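Side-chain contact in gamma-D-glutamyl-L-lysine dipeptidyl-peptidase (Bacillus cereus ATCC 10987, PDB 3H41), which probably hydrolyses gamma-D-glutamyl-L-lysine bonds in murein peptides, releasing L-Ala-D-Glu during breakdown of the cell wall: residues A[280-283]-A[288-291]. Residues are numbered along the deposited sequence; the frame is centred on the assembly and turned at random.
Sequences IHSP and SVEI
His281 and Glu290 face each other across an antiparallel beta hairpin, strands 278-281 and 290-293, at the edge of the six-stranded sheet of the NlpC/P60 cysteine peptidase domain. They form a hydrogen-bonded pair: His281 N lies 3.1 Å from Glu290 O, and Glu290 N lies 3.0 Å from His281 O. Their side chains rise side by side on one face of the sheet. Both take the chi1 near +60° that sets CG between the backbone N and carbonyl carbon, and this shared turn brings the imidazole alongside the glutamate chain, with Glu290 CG in the ring plane, 3.4 Å from His281 CD2. Histidine suits its place because its two nitrogens serve two partners: ND1 is hydrogen-bonded to His269, the probable proton acceptor, and NE2 to Glu290. His281 is itself probably an active-site residue, so Glu290 probably acts as a second-shell group; together the two bonds restrict rotation of the ring. Arg287, salt-bridged to the same OE2, probably steadies that carboxylate in turn. Pro283 CB lies over one face of the imidazole, toward its rim, and Pro283 CG packs 3.6 Å from Glu290 OE2. On the opposite face of the sheet the non-hydrogen-bonded pair meets, Ile280 CG1 lying 3.9 Å from Ile291 CG1; branched aliphatic residues suit this packing, and Ile280, with Val289 in the adjoining loop, also touches Phe219 of helix 218-225. The bond from His281 NE2 to Glu290 OE2, 2.8 Å long, arrives on the anti side of the carboxylate, whose plane is turned 33° from the ring.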
loop_
_atom_site.group_PDB
_atom_site.type_symbol
_atom_site.label_atom_id
_atom_site.label_comp_id
_atom_site.label_asym_id
_atom_site.label_seq_id
_atom_site.Cartn_x
_atom_site.Cartn_y
_atom_site.Cartn_z
ATOM N N ILE A 280 7.873 6.771 -13.587
ATOM C CA ILE A 280 6.917 7.262 -12.643
ATOM C C ILE A 280 7.313 6.715 -11.272
ATOM O O ILE A 280 7.789 5.593 -11.192
ATOM C CB ILE A 280 5.457 6.874 -13.045
ATOM C CG1 ILE A 280 4.448 7.626 -12.193
ATOM C CG2 ILE A 280 5.250 5.345 -13.024
ATOM C CD1 ILE A 280 2.956 7.588 -12.765
ATOM N N HIS A 281 7.175 7.552 -10.228
ATOM C CA HIS A 281 7.528 7.172 -8.870
ATOM C C HIS A 281 6.891 8.055 -7.826
ATOM O O HIS A 281 6.359 9.141 -8.116
ATOM C CB HIS A 281 9.088 7.140 -8.698
ATOM C CG HIS A 281 9.783 8.457 -8.884
ATOM N ND1 HIS A 281 11.159 8.594 -8.742
ATOM C CD2 HIS A 281 9.316 9.696 -9.191
ATOM C CE1 HIS A 281 11.491 9.857 -8.944
ATOM N NE2 HIS A 281 10.402 10.540 -9.241
ATOM N N SER A 282 6.891 7.566 -6.590
ATOM C CA SER A 282 6.652 8.402 -5.408
ATOM C C SER A 282 7.998 8.702 -4.730
ATOM O O SER A 282 8.549 7.841 -4.051
ATOM C CB SER A 282 5.706 7.702 -4.441
ATOM O OG SER A 282 5.365 8.626 -3.447
ATOM N N PRO A 283 8.544 9.921 -4.916
ATOM C CA PRO A 283 10.029 9.958 -4.824
ATOM C C PRO A 283 10.667 10.275 -3.481
ATOM O O PRO A 283 11.645 9.629 -3.105
ATOM C CB PRO A 283 10.397 11.034 -5.844
ATOM C CG PRO A 283 9.269 11.951 -5.828
ATOM C CD PRO A 283 8.022 11.124 -5.585
ATOM N N SER A 288 5.708 14.658 -4.663
ATOM C CA SER A 288 4.508 13.864 -4.835
ATOM C C SER A 288 4.732 12.901 -5.969
ATOM O O SER A 288 5.722 13.018 -6.711
ATOM C CB SER A 288 3.336 14.757 -5.210
ATOM O OG SER A 288 3.105 15.697 -4.190
ATOM N N VAL A 289 3.798 11.972 -6.133
ATOM C CA VAL A 289 3.835 11.070 -7.277
ATOM C C VAL A 289 3.995 11.918 -8.555
ATOM O O VAL A 289 3.216 12.857 -8.823
ATOM C CB VAL A 289 2.599 10.163 -7.372
ATOM C CG1 VAL A 289 2.649 9.364 -8.676
ATOM C CG2 VAL A 289 2.540 9.220 -6.142
ATOM N N GLU A 290 4.987 11.550 -9.347
ATOM C CA GLU A 290 5.418 12.363 -10.468
ATOM C C GLU A 290 6.064 11.529 -11.558
ATOM O O GLU A 290 6.539 10.408 -11.322
ATOM C CB GLU A 290 6.466 13.367 -9.990
ATOM C CG GLU A 290 7.813 12.700 -9.631
ATOM C CD GLU A 290 8.885 13.685 -9.100
ATOM O OE1 GLU A 290 8.527 14.818 -8.699
ATOM O OE2 GLU A 290 10.086 13.302 -9.087
ATOM N N ILE A 291 6.156 12.134 -12.742
ATOM C CA ILE A 291 6.837 11.538 -13.874
ATOM C C ILE A 291 8.075 12.387 -14.200
ATOM O O ILE A 291 7.962 13.598 -14.399
ATOM C CB ILE A 291 5.891 11.466 -15.104
ATOM C CG1 ILE A 291 4.842 10.351 -14.930
ATOM C CG2 ILE A 291 6.663 11.293 -16.387
ATOM C CD1 ILE A 291 3.679 10.410 -15.902
#